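Local coordinates for protein putative hydrolase (Agrobacterium vitis, PDB 3LLC) that probably hydrolyses thioester-linked fatty acids from acylated proteins, and perhaps acyl-glucuronides, as a member of the alpha/beta hydrolase family, at residues A[14-19]-A[96-101]; A[45-50]-A[174-179]; A[87-92]-A[117-122]; A[139-144]-A[259-264]; A[210-215]-A[255-260]. All blocks are in the same frame, centred on the assembly; numbering follows the deposited sequence.

Interaction 1: residues A[14-19]-A[96-101]; sequences ITVGQG and ALAVLD
Val16 and Ala98 make the tighter of two apolar contacts between the strand end 14-16 and the helix 96-101. The Val16 methyl CG2 sits 3.7 Å from Ala98 CB, and its other methyl, CG1, reaches the same CB at 4.2 Å, so the valine fork straddles the alanine methyl. With CG1 anti to the backbone N (chi1 -177°), both branches are presented to the helix. Two residues back, Ile14 packs more loosely: CD1 lies 4.2 Å from Val99 CG2, while its shorter branch, CG2, hangs 4.4 Å from Ala98 O. The contact lies at one edge of the central sheet of an alpha/beta hydrolase fold. Strand 9-16 is one of the two outermost strands, and helix 89-103 covers it; the axes of strand 14-16 and helix segment 96-101 come within 8.9 Å and run at 138° to each other.

No hydrogen bond crosses the contact; each element makes its own polar bonds. Ile14 and Val16 pair through their backbones with Ile25 and Arg23 of the adjacent antiparallel strand, and Val99 also packs on Ile25. On the helix, Leu100 N and Asp101 N bond back to Ala96 O and Leu97 O, and the Asp101 carboxylate holds Arg130 in a salt bridge.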
# COMPACT_ATOMS: atom_id res chain seq x y z
N ILE A 14 13.53 4.65 11.67
CA ILE A 14 12.59 4.28 12.73
C ILE A 14 12.74 2.81 13.10
O ILE A 14 12.63 1.93 12.24
CB ILE A 14 11.13 4.57 12.29
CG1 ILE A 14 10.92 6.07 12.03
CG2 ILE A 14 10.10 4.00 13.32
CD1 ILE A 14 10.62 6.44 10.59
N THR A 15 12.93 2.53 14.39
CA THR A 15 13.02 1.14 14.86
C THR A 15 11.61 0.56 15.05
O THR A 15 10.76 1.17 15.68
CB THR A 15 13.80 1.05 16.16
OG1 THR A 15 15.09 1.65 15.99
CG2 THR A 15 13.99 -0.41 16.59
N VAL A 16 11.38 -0.62 14.47
CA VAL A 16 10.09 -1.32 14.53
C VAL A 16 10.33 -2.72 15.07
O VAL A 16 11.25 -3.40 14.64
CB VAL A 16 9.41 -1.38 13.14
CG1 VAL A 16 8.01 -2.07 13.23
CG2 VAL A 16 9.31 0.02 12.49
N GLY A 17 9.55 -3.13 16.08
CA GLY A 17 9.68 -4.48 16.65
C GLY A 17 10.68 -4.59 17.80
O GLY A 17 11.41 -3.63 18.11
N GLN A 18 10.71 -5.77 18.40
CA GLN A 18 11.56 -6.07 19.59
C GLN A 18 12.48 -7.26 19.36
O GLN A 18 12.14 -8.18 18.59
CB GLN A 18 10.70 -6.41 20.82
CG GLN A 18 9.60 -5.41 21.17
CD GLN A 18 10.13 -4.21 21.93
OE1 GLN A 18 10.61 -4.33 23.07
NE2 GLN A 18 10.04 -3.03 21.31
N GLY A 19 13.61 -7.27 20.05
CA GLY A 19 14.52 -8.42 20.04
C GLY A 19 14.99 -8.79 18.65
O GLY A 19 15.37 -7.91 17.86
N ALA A 96 4.15 0.33 8.67
CA ALA A 96 3.35 1.46 8.24
C ALA A 96 2.77 2.19 9.46
O ALA A 96 2.87 3.41 9.55
CB ALA A 96 2.23 1.03 7.23
N LEU A 97 2.20 1.44 10.40
CA LEU A 97 1.61 2.04 11.60
C LEU A 97 2.70 2.72 12.46
O LEU A 97 2.48 3.81 13.03
CB LEU A 97 0.82 0.98 12.38
CG LEU A 97 0.05 1.40 13.64
CD1 LEU A 97 -0.85 2.59 13.33
CD2 LEU A 97 -0.77 0.22 14.21
N ALA A 98 3.87 2.08 12.60
CA ALA A 98 4.97 2.67 13.36
C ALA A 98 5.47 3.99 12.76
O ALA A 98 5.85 4.93 13.47
CB ALA A 98 6.15 1.67 13.53
N VAL A 99 5.51 4.06 11.43
CA VAL A 99 5.96 5.27 10.75
C VAL A 99 4.93 6.39 11.01
O VAL A 99 5.29 7.51 11.41
CB VAL A 99 6.15 5.01 9.26
CG1 VAL A 99 6.26 6.35 8.50
CG2 VAL A 99 7.40 4.13 9.06
N LEU A 100 3.64 6.06 10.86
CA LEU A 100 2.59 7.04 11.15
C LEU A 100 2.65 7.52 12.61
O LEU A 100 2.55 8.73 12.86
CB LEU A 100 1.21 6.51 10.77
CG LEU A 100 0.06 7.52 10.74
CD1 LEU A 100 0.13 8.40 9.50
CD2 LEU A 100 -1.25 6.78 10.79
N ASP A 101 2.83 6.60 13.57
CA ASP A 101 2.90 6.96 14.99
C ASP A 101 4.17 7.75 15.37
O ASP A 101 4.20 8.45 16.39
CB ASP A 101 2.79 5.72 15.88
CG ASP A 101 1.39 5.04 15.80
OD1 ASP A 101 0.42 5.65 15.27
OD2 ASP A 101 1.26 3.88 16.28

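Interaction 2: residues A[45-50]-A[174-179]; sequences GYRSDM and EVSEYS
Arg47 meets Ser179 and Ser176 where two loops of the alpha/beta hydrolase fold face each other at the surface. One is the loop after strand 39-43, which in this family commonly contributes to the oxyanion hole; the other links the short antiparallel strands 171-174 and 183-186, within the insertion that follows strand 136-143. Arg47 is the third residue of a type II beta turn, Gly45 to Ser48; its phi is positive (67°), and its CB points toward the opposite loop.

From CB the chain leaves beside the backbone N and runs extended through CG to CD. It then bends at chi3 (67°), which carries the CZ, NH1 and NH2 end up to the serines. Arg47 CZ lies 3.8 Å from Ser179 OG. Arg47 NH2 comes to 3.3 Å from Ser179 OG, which lies oblique to the guanidinium plane. Arg47 NH1 passes 4.1 Å from Ser176 CB, but its firm partners are Asn183 OD1 and Glu181 O. Ser179 OG also bonds to Glu181 O, so the arginine and the serine converge on one carbonyl.

Each loop has its own internal bracing. Residues 176-179 form a type I turn, and within it Ser176 OG accepts from Tyr178 N at 3.3 Å, an ST turn. In the other loop, Gly45 O is gripped twice by Ser48: its N donates at 3.0 Å, and its OG at 2.7 Å, tilted 21° from the carbonyl plane.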
# COMPACT_ATOMS: atom_id res chain seq x y z
N GLY A 45 3.81 -0.96 -3.61
CA GLY A 45 3.60 -2.37 -3.98
C GLY A 45 4.67 -3.35 -3.49
O GLY A 45 5.74 -2.97 -3.00
N TYR A 46 4.39 -4.64 -3.68
CA TYR A 46 5.29 -5.73 -3.35
C TYR A 46 6.55 -5.52 -4.17
O TYR A 46 6.44 -5.26 -5.34
CB TYR A 46 4.63 -7.02 -3.80
CG TYR A 46 5.26 -8.34 -3.43
CD1 TYR A 46 5.22 -8.78 -2.12
CD2 TYR A 46 5.76 -9.21 -4.40
CE1 TYR A 46 5.72 -10.01 -1.75
CE2 TYR A 46 6.29 -10.46 -4.03
CZ TYR A 46 6.25 -10.85 -2.70
OH TYR A 46 6.71 -12.07 -2.25
N ARG A 47 7.72 -5.59 -3.57
CA ARG A 47 8.96 -5.37 -4.34
C ARG A 47 9.19 -3.94 -4.88
O ARG A 47 10.11 -3.74 -5.65
CB ARG A 47 9.10 -6.39 -5.52
CG ARG A 47 9.22 -7.87 -5.07
CD ARG A 47 9.43 -8.82 -6.27
NE ARG A 47 10.73 -8.62 -6.91
CZ ARG A 47 11.10 -9.14 -8.09
NH1 ARG A 47 10.28 -9.93 -8.79
NH2 ARG A 47 12.31 -8.88 -8.58
N SER A 48 8.42 -2.95 -4.45
CA SER A 48 8.67 -1.57 -4.90
C SER A 48 9.71 -0.88 -4.01
O SER A 48 10.12 -1.41 -2.95
CB SER A 48 7.37 -0.73 -4.86
OG SER A 48 6.93 -0.58 -3.51
N ASP A 49 10.09 0.32 -4.42
CA ASP A 49 10.82 1.17 -3.46
C ASP A 49 10.38 2.60 -3.57
O ASP A 49 9.61 3.03 -4.45
CB ASP A 49 12.35 0.98 -3.46
CG ASP A 49 13.04 1.59 -4.67
OD1 ASP A 49 12.68 2.69 -5.11
OD2 ASP A 49 13.98 0.96 -5.15
N MSE A 50 10.74 3.35 -2.54
CA MSE A 50 10.15 4.70 -2.35
C MSE A 50 10.66 5.77 -3.33
O MSE A 50 10.17 6.91 -3.32
CB MSE A 50 10.29 5.14 -0.89
CG MSE A 50 11.66 5.40 -0.47
SE MSE A 50 11.78 6.07 1.41
CE MSE A 50 13.60 5.75 1.69
N GLU A 174 7.68 -17.53 -9.47
CA GLU A 174 6.98 -17.29 -10.73
C GLU A 174 7.79 -16.27 -11.53
O GLU A 174 8.38 -15.32 -10.97
CB GLU A 174 5.56 -16.77 -10.52
CG GLU A 174 4.64 -17.72 -9.77
CD GLU A 174 4.18 -18.91 -10.60
OE1 GLU A 174 4.32 -18.90 -11.84
OE2 GLU A 174 3.65 -19.86 -9.99
N VAL A 175 7.84 -16.48 -12.84
CA VAL A 175 8.51 -15.56 -13.77
C VAL A 175 7.89 -14.15 -13.69
O VAL A 175 6.66 -14.02 -13.66
CB VAL A 175 8.39 -16.04 -15.24
CG1 VAL A 175 9.07 -17.40 -15.42
CG2 VAL A 175 6.90 -16.10 -15.66
N SER A 176 8.74 -13.11 -13.63
CA SER A 176 8.25 -11.72 -13.59
C SER A 176 8.43 -11.02 -14.93
O SER A 176 9.55 -10.94 -15.45
CB SER A 176 8.99 -10.89 -12.54
OG SER A 176 8.43 -9.58 -12.44
N GLU A 177 7.32 -10.49 -15.46
CA GLU A 177 7.29 -9.62 -16.65
C GLU A 177 8.27 -8.46 -16.49
O GLU A 177 8.94 -8.04 -17.44
CB GLU A 177 5.85 -9.06 -16.83
CG GLU A 177 5.67 -7.97 -17.89
CD GLU A 177 4.19 -7.63 -18.14
OE1 GLU A 177 3.32 -8.21 -17.45
OE2 GLU A 177 3.91 -6.79 -19.02
N TYR A 178 8.32 -7.93 -15.27
CA TYR A 178 9.04 -6.70 -14.95
C TYR A 178 10.48 -6.86 -14.41
O TYR A 178 11.00 -5.89 -13.85
CB TYR A 178 8.23 -5.87 -13.93
CG TYR A 178 6.72 -5.88 -14.15
CD1 TYR A 178 6.13 -5.09 -15.15
CD2 TYR A 178 5.89 -6.70 -13.38
CE1 TYR A 178 4.76 -5.11 -15.37
CE2 TYR A 178 4.51 -6.73 -13.60
CZ TYR A 178 3.95 -5.93 -14.59
OH TYR A 178 2.59 -5.97 -14.82
N SER A 179 11.12 -8.03 -14.56
CA SER A 179 12.55 -8.19 -14.14
C SER A 179 13.15 -9.59 -14.34
O SER A 179 12.41 -10.57 -14.36
CB SER A 179 12.77 -7.77 -12.66
OG SER A 179 11.86 -8.40 -11.78

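Interaction 3: residues A[87-92]-A[117-122]; sequences GTISRW and GWIALR
Ile89 lays its longer branch over one face of the Trp118 indole in a CH-pi contact. Ile89 CG1 stands 3.9 Å from the centroid of the Trp118 six-membered ring and 18° off the ring normal. Ile89 CD1 continues along the same face, 3.7 Å from CE3 of Trp118. The two side chains cross at about a right angle. Trp118 CG is anti to the backbone N (chi1 -171°), a torsion that swings the indole out from its helix so that one face meets the isoleucine.

The remaining apolar contacts centre on Ile119. The extended chain of Ile119 places its CD1 3.8 Å from Trp92 CB, and its CG1 lies 4.5 Å from CG2 of Ile89 in looser packing. Here the first turn of helix 89-103 docks against the first half of helix 115-128. A GxSxG sequence that fits the nucleophile elbow of alpha/beta hydrolases leads into this second helix, and Ile119 touches the residues of this probable elbow.

Hydrogen bonds hold the elements rather than cross between them. Thr88 is the N-cap of helix 89-103: its OG1 accepts from Arg91 N at 3.1 Å, nearly straight at 163°. Thr88 O, which takes the backbone bond from Trp92 N, also lies above one face of the Trp92 ring, toward its rim, along with Gly87 CA. Both buried indole N-H groups are satisfied by carbonyls, NE1 of Trp92 by Ser75 O and NE1 of Trp118 by Asn196 O.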
# COMPACT_ATOMS: atom_id res chain seq x y z
N GLY A 87 9.44 -11.03 5.35
CA GLY A 87 8.30 -10.18 5.15
C GLY A 87 6.93 -10.86 5.11
O GLY A 87 6.78 -11.93 4.56
N THR A 88 5.94 -10.20 5.71
CA THR A 88 4.55 -10.66 5.70
C THR A 88 3.67 -9.40 5.70
O THR A 88 4.12 -8.30 6.09
CB THR A 88 4.21 -11.53 6.94
OG1 THR A 88 4.38 -10.73 8.13
CG2 THR A 88 5.04 -12.87 7.07
N ILE A 89 2.41 -9.54 5.30
CA ILE A 89 1.46 -8.46 5.43
C ILE A 89 1.43 -7.93 6.88
O ILE A 89 1.45 -6.69 7.07
CB ILE A 89 0.05 -8.85 4.94
CG1 ILE A 89 0.05 -9.29 3.45
CG2 ILE A 89 -0.93 -7.70 5.10
CD1 ILE A 89 0.45 -8.22 2.51
N SER A 90 1.39 -8.81 7.88
CA SER A 90 1.39 -8.35 9.28
C SER A 90 2.61 -7.46 9.62
O SER A 90 2.47 -6.42 10.29
CB SER A 90 1.29 -9.50 10.28
OG SER A 90 0.03 -10.16 10.20
N ARG A 91 3.82 -7.90 9.22
CA ARG A 91 5.04 -7.13 9.52
C ARG A 91 5.11 -5.79 8.79
O ARG A 91 5.54 -4.77 9.35
CB ARG A 91 6.32 -7.96 9.23
CG ARG A 91 6.62 -8.96 10.32
CD ARG A 91 7.65 -9.98 9.93
NE ARG A 91 8.98 -9.46 9.56
CZ ARG A 91 9.97 -9.17 10.40
NH1 ARG A 91 9.82 -9.24 11.72
NH2 ARG A 91 11.14 -8.77 9.91
N TRP A 92 4.66 -5.79 7.52
CA TRP A 92 4.70 -4.57 6.70
C TRP A 92 3.63 -3.57 7.16
O TRP A 92 3.87 -2.36 7.17
CB TRP A 92 4.57 -4.93 5.21
CG TRP A 92 5.82 -5.67 4.69
CD1 TRP A 92 7.10 -5.46 5.09
CD2 TRP A 92 5.89 -6.69 3.66
NE1 TRP A 92 7.98 -6.28 4.40
CE2 TRP A 92 7.27 -7.03 3.51
CE3 TRP A 92 4.95 -7.33 2.86
CZ2 TRP A 92 7.71 -7.99 2.58
CZ3 TRP A 92 5.39 -8.31 1.95
CH2 TRP A 92 6.75 -8.63 1.83
N GLY A 117 -2.41 -0.92 -1.20
CA GLY A 117 -3.86 -0.77 -1.03
C GLY A 117 -4.45 -1.70 0.00
O GLY A 117 -5.35 -1.31 0.77
N TRP A 118 -3.94 -2.93 0.06
CA TRP A 118 -4.33 -3.89 1.13
C TRP A 118 -3.88 -3.34 2.48
O TRP A 118 -4.65 -3.33 3.45
CB TRP A 118 -3.65 -5.26 0.88
CG TRP A 118 -4.10 -6.44 1.73
CD1 TRP A 118 -5.00 -6.44 2.75
CD2 TRP A 118 -3.67 -7.80 1.57
NE1 TRP A 118 -5.14 -7.73 3.26
CE2 TRP A 118 -4.33 -8.58 2.55
CE3 TRP A 118 -2.78 -8.44 0.71
CZ2 TRP A 118 -4.14 -9.96 2.67
CZ3 TRP A 118 -2.58 -9.79 0.83
CH2 TRP A 118 -3.25 -10.55 1.80
N ILE A 119 -2.62 -2.90 2.54
CA ILE A 119 -2.08 -2.40 3.80
C ILE A 119 -2.84 -1.12 4.23
O ILE A 119 -3.14 -0.96 5.41
CB ILE A 119 -0.53 -2.25 3.74
CG1 ILE A 119 0.12 -3.64 3.53
CG2 ILE A 119 0.04 -1.59 5.03
CD1 ILE A 119 1.61 -3.59 3.23
N ALA A 120 -3.20 -0.25 3.28
CA ALA A 120 -4.01 0.95 3.59
C ALA A 120 -5.34 0.60 4.25
O ALA A 120 -5.75 1.24 5.25
CB ALA A 120 -4.28 1.80 2.32
N LEU A 121 -6.03 -0.41 3.71
CA LEU A 121 -7.33 -0.88 4.26
C LEU A 121 -7.18 -1.46 5.67
O LEU A 121 -7.98 -1.16 6.58
CB LEU A 121 -7.97 -1.89 3.28
CG LEU A 121 -8.42 -1.32 1.93
CD1 LEU A 121 -8.65 -2.39 0.83
CD2 LEU A 121 -9.67 -0.48 2.17
N ARG A 122 -6.13 -2.28 5.90
CA ARG A 122 -5.83 -2.77 7.25
C ARG A 122 -5.46 -1.62 8.22
O ARG A 122 -5.84 -1.63 9.40
CB ARG A 122 -4.68 -3.82 7.24
CG ARG A 122 -5.11 -5.21 6.67
CD ARG A 122 -6.01 -6.01 7.65
NE ARG A 122 -5.33 -6.29 8.90
CZ ARG A 122 -5.71 -5.87 10.11
NH1 ARG A 122 -6.82 -5.15 10.29
NH2 ARG A 122 -4.98 -6.19 11.16

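Interaction 4: residues A[139-144]-A[259-264]; sequences GMVLIA and RNAIRA
Val141 and Ile262 bring strand 139-143 and helix 259-264 to within 6.5 Å, CA to CA, with no backbone or side-chain hydrogen bond joining the two.

The contact is carried by one strand side chain, Val141, whose two methyls divide the helix surface between them. A chi1 of 173° turns Val141 CG1 away from its own backbone N and onto Ala261 CB at 4.1 Å, methyl against methyl. Val141 CG2, beside the backbone N, settles over the peptide link between Ala261 and Ile262: Ala261 O is 3.9 Å away and Ile262 N 4.0 Å. The same Val141 methyl touches Ile262 CG1 at 4.1 Å. Beside the short Ala261 side chain, the valine thus reaches the helix backbone itself. All three residues are buried, and the contacts are ordinary van der Waals packing. The helix is regular here, with Arg263 N bonded to Arg259 O (2.9 Å) and Ala264 N to Asn260 O.

In the alpha/beta hydrolase sheet, strand 136-143 runs between the parallel strands 107-113 and 209-214, and Val141 pairs through its backbone with Leu110 and Gly112. Helix 252-266, the last of the chain, packs across this face: Val141 also touches Met265, Ala261 reaches on to His210 of strand 209-214, and Ile262 turns to Met58 and Leu61 of helix 53-65, which flanks it.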
# COMPACT_ATOMS: atom_id res chain seq x y z
N GLY A 139 -9.01 10.73 3.81
CA GLY A 139 -9.30 10.16 2.48
C GLY A 139 -8.29 9.10 2.09
O GLY A 139 -7.22 8.99 2.70
N MSE A 140 -8.64 8.33 1.05
CA MSE A 140 -7.78 7.24 0.59
C MSE A 140 -7.87 7.17 -0.94
O MSE A 140 -8.97 7.21 -1.52
CB MSE A 140 -8.17 5.87 1.21
CG MSE A 140 -8.09 5.78 2.76
SE MSE A 140 -8.94 4.12 3.43
CE MSE A 140 -8.88 3.22 1.68
N VAL A 141 -6.70 7.11 -1.59
CA VAL A 141 -6.61 6.98 -3.05
C VAL A 141 -5.89 5.63 -3.26
O VAL A 141 -4.79 5.42 -2.72
CB VAL A 141 -5.86 8.14 -3.68
CG1 VAL A 141 -5.64 7.85 -5.19
CG2 VAL A 141 -6.61 9.52 -3.49
N LEU A 142 -6.54 4.70 -3.94
CA LEU A 142 -6.02 3.32 -4.11
C LEU A 142 -5.77 3.07 -5.61
O LEU A 142 -6.66 3.31 -6.41
CB LEU A 142 -7.02 2.32 -3.55
CG LEU A 142 -7.44 2.50 -2.08
CD1 LEU A 142 -8.49 1.45 -1.68
CD2 LEU A 142 -6.19 2.43 -1.21
N ILE A 143 -4.55 2.64 -5.97
CA ILE A 143 -4.13 2.47 -7.36
C ILE A 143 -3.92 0.97 -7.59
O ILE A 143 -3.04 0.39 -6.96
CB ILE A 143 -2.82 3.25 -7.62
CG1 ILE A 143 -3.02 4.75 -7.29
CG2 ILE A 143 -2.31 3.03 -9.08
CD1 ILE A 143 -1.98 5.35 -6.49
N ALA A 144 -4.73 0.36 -8.45
CA ALA A 144 -4.72 -1.10 -8.70
C ALA A 144 -4.60 -1.89 -7.41
O ALA A 144 -3.75 -2.76 -7.26
CB ALA A 144 -3.56 -1.47 -9.71
N ARG A 259 -2.82 12.39 -9.59
CA ARG A 259 -2.57 13.69 -8.92
C ARG A 259 -3.90 14.45 -8.71
O ARG A 259 -4.12 15.06 -7.65
CB ARG A 259 -1.58 14.53 -9.73
CG ARG A 259 -0.13 14.04 -9.60
CD ARG A 259 0.78 14.83 -10.54
NE ARG A 259 0.87 16.26 -10.22
CZ ARG A 259 1.93 16.88 -9.72
NH1 ARG A 259 3.06 16.24 -9.46
NH2 ARG A 259 1.90 18.19 -9.50
N ASN A 260 -4.79 14.39 -9.69
CA ASN A 260 -6.09 15.04 -9.54
C ASN A 260 -6.94 14.37 -8.43
O ASN A 260 -7.65 15.07 -7.69
CB ASN A 260 -6.84 15.07 -10.87
CG ASN A 260 -6.28 16.12 -11.85
OD1 ASN A 260 -5.63 17.08 -11.45
ND2 ASN A 260 -6.54 15.93 -13.13
N ALA A 261 -6.86 13.05 -8.32
CA ALA A 261 -7.59 12.29 -7.27
C ALA A 261 -7.08 12.70 -5.86
O ALA A 261 -7.88 12.93 -4.95
CB ALA A 261 -7.45 10.76 -7.48
N ILE A 262 -5.76 12.80 -5.70
CA ILE A 262 -5.17 13.22 -4.41
C ILE A 262 -5.52 14.69 -4.11
O ILE A 262 -5.88 15.03 -2.96
CB ILE A 262 -3.63 13.03 -4.38
CG1 ILE A 262 -3.23 11.56 -4.63
CG2 ILE A 262 -3.05 13.60 -3.06
CD1 ILE A 262 -1.74 11.38 -5.00
N ARG A 263 -5.43 15.59 -5.11
CA ARG A 263 -5.80 17.00 -4.93
C ARG A 263 -7.26 17.18 -4.45
O ARG A 263 -7.52 18.04 -3.60
CB ARG A 263 -5.54 17.79 -6.22
CG ARG A 263 -5.91 19.27 -6.16
CD ARG A 263 -5.67 19.93 -7.50
NE ARG A 263 -4.24 20.07 -7.79
N ALA A 264 -8.19 16.38 -4.99
CA ALA A 264 -9.60 16.43 -4.56
C ALA A 264 -9.78 16.00 -3.08
O ALA A 264 -10.73 16.43 -2.45
CB ALA A 264 -10.48 15.59 -5.47

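Interaction 5: residues A[210-215]-A[255-260]; sequences HILQGM and IDRMRN
Leu212 sets its two methyls against the helix, each on a different residue. Leu212 CD1 lies against the helix backbone, 3.7 Å from Met258 CA, and touches Met258 CB at 4.1 Å. Leu212 CD2 lies 4.0 Å from Arg257 CB. A chi1 of -69° sets CG beside the backbone N, and the leucine spans the step between two consecutive helix residues.

The helix side chains are turned differently. Arg257 starts toward the strand and crosses Leu212 obliquely; only the foot of its chain makes the contact, because the bend at chi3 carries the guanidinium off to Gln253 and to Asp254, its salt-bridge partner. Met258, a selenomethionine, offers CA and CB while its selenium end leads away from the strand segment. On the strand's far side Gln213 curls round to its own neighbour: NE2 donates to a lone pair of Gly214 O at 3.0 Å, with an N-H...O angle of 163°.

Strand 209-214 lies between the parallel strands 136-143 and 237-242 near one edge of the alpha/beta hydrolase sheet. Helix 252-266 covers one face, with Arg257 also touching Val242, while Ile211 and Gln213 face helix 222-230. From the same C-terminal helix, Arg259 forms salt bridges to Glu57 and Asp60 of helix 53-65.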
# COMPACT_ATOMS: atom_id res chain seq x y z
N HIS A 210 -11.26 6.75 -3.40
CA HIS A 210 -11.21 6.80 -4.85
C HIS A 210 -10.24 5.72 -5.30
O HIS A 210 -9.04 5.79 -4.95
CB HIS A 210 -10.71 8.15 -5.33
CG HIS A 210 -10.91 8.40 -6.81
ND1 HIS A 210 -10.91 9.67 -7.35
CD2 HIS A 210 -11.12 7.55 -7.85
CE1 HIS A 210 -11.10 9.59 -8.66
NE2 HIS A 210 -11.23 8.32 -8.99
N ILE A 211 -10.75 4.77 -6.08
CA ILE A 211 -9.92 3.68 -6.68
C ILE A 211 -9.69 4.00 -8.18
O ILE A 211 -10.62 4.40 -8.89
CB ILE A 211 -10.63 2.32 -6.58
CG1 ILE A 211 -10.97 1.95 -5.12
CG2 ILE A 211 -9.76 1.16 -7.24
CD1 ILE A 211 -12.21 1.00 -4.98
N LEU A 212 -8.43 3.83 -8.63
CA LEU A 212 -8.02 3.97 -10.04
C LEU A 212 -7.52 2.57 -10.47
O LEU A 212 -6.67 1.98 -9.78
CB LEU A 212 -6.90 5.00 -10.20
CG LEU A 212 -7.26 6.48 -9.94
CD1 LEU A 212 -6.05 7.28 -9.44
CD2 LEU A 212 -7.77 7.13 -11.22
N GLN A 213 -8.07 2.05 -11.58
CA GLN A 213 -7.83 0.66 -11.99
C GLN A 213 -7.84 0.53 -13.51
O GLN A 213 -8.78 1.00 -14.22
CB GLN A 213 -8.90 -0.24 -11.36
CG GLN A 213 -8.91 -1.69 -11.83
CD GLN A 213 -7.76 -2.51 -11.26
OE1 GLN A 213 -7.50 -2.51 -10.04
NE2 GLN A 213 -7.08 -3.24 -12.14
N GLY A 214 -6.81 -0.12 -14.04
CA GLY A 214 -6.75 -0.39 -15.47
C GLY A 214 -7.49 -1.66 -15.86
O GLY A 214 -7.51 -2.64 -15.09
N MSE A 215 -8.10 -1.66 -17.04
CA MSE A 215 -8.81 -2.86 -17.52
C MSE A 215 -7.89 -3.77 -18.39
O MSE A 215 -8.32 -4.79 -18.87
CB MSE A 215 -10.10 -2.48 -18.26
CG MSE A 215 -11.07 -1.60 -17.41
SE MSE A 215 -12.65 -1.13 -18.33
CE MSE A 215 -13.61 -2.79 -18.25
N ILE A 255 -0.68 9.49 -14.38
CA ILE A 255 -0.15 10.35 -13.31
C ILE A 255 -1.05 11.58 -13.11
O ILE A 255 -1.35 11.90 -11.95
CB ILE A 255 1.30 10.74 -13.62
CG1 ILE A 255 2.23 9.51 -13.55
CG2 ILE A 255 1.85 11.85 -12.65
CD1 ILE A 255 2.21 8.72 -12.26
N ASP A 256 -1.54 12.18 -14.21
CA ASP A 256 -2.49 13.30 -14.14
C ASP A 256 -3.76 12.89 -13.38
O ASP A 256 -4.23 13.64 -12.52
CB ASP A 256 -2.88 13.82 -15.53
CG ASP A 256 -1.75 14.59 -16.22
OD1 ASP A 256 -0.72 14.89 -15.59
OD2 ASP A 256 -1.91 14.90 -17.40
N ARG A 257 -4.33 11.71 -13.70
CA ARG A 257 -5.52 11.23 -12.97
C ARG A 257 -5.23 10.99 -11.49
O ARG A 257 -6.05 11.32 -10.62
CB ARG A 257 -6.12 9.94 -13.59
CG ARG A 257 -7.09 10.18 -14.73
CD ARG A 257 -7.68 8.84 -15.27
NE ARG A 257 -6.67 8.12 -16.04
CZ ARG A 257 -6.41 8.30 -17.33
NH1 ARG A 257 -7.14 9.13 -18.07
NH2 ARG A 257 -5.41 7.61 -17.90
N MSE A 258 -4.08 10.40 -11.18
CA MSE A 258 -3.74 10.13 -9.78
C MSE A 258 -3.53 11.45 -9.00
O MSE A 258 -3.99 11.59 -7.86
CB MSE A 258 -2.44 9.31 -9.68
CG MSE A 258 -2.09 8.92 -8.26
SE MSE A 258 -0.29 8.10 -8.12
CE MSE A 258 0.71 9.60 -8.36
N ARG A 259 -2.82 12.39 -9.59
CA ARG A 259 -2.57 13.69 -8.92
C ARG A 259 -3.90 14.45 -8.71
O ARG A 259 -4.12 15.06 -7.65
CB ARG A 259 -1.58 14.53 -9.73
CG ARG A 259 -0.13 14.04 -9.60
CD ARG A 259 0.78 14.83 -10.54
NE ARG A 259 0.87 16.26 -10.22
CZ ARG A 259 1.93 16.88 -9.72
NH1 ARG A 259 3.06 16.24 -9.46
NH2 ARG A 259 1.90 18.19 -9.50
N ASN A 260 -4.79 14.39 -9.69
CA ASN A 260 -6.09 15.04 -9.54
C ASN A 260 -6.94 14.37 -8.43
O ASN A 260 -7.65 15.07 -7.69
CB ASN A 260 -6.84 15.07 -10.87
CG ASN A 260 -6.28 16.12 -11.85
OD1 ASN A 260 -5.63 17.08 -11.45
ND2 ASN A 260 -6.54 15.93 -13.13

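The five contacts span one alpha/beta hydrolase domain. Interactions 1, 4 and 5 each press a helix on the same eight-stranded sheet; 1 lies at strand 9-16, one of its two outermost strands, its centre about 30 Å from that of 5 across the chain's middle. Interactions 4 and 5 are neighbours, centres about 7 Å apart, sharing helix 252-266 and joined through the paired strands 136-143 and 209-214; Ile143 CD1 meets Met258 SE at 3.6 Å. Interaction 3 shares helix 89-103 with 1 and touches 1, 2 and 4. In sequence, interactions 1 and 3 close before 4 and 5 open, while the ends of 2 bracket 3, consistent with the inserted region lying over the probable active-site side.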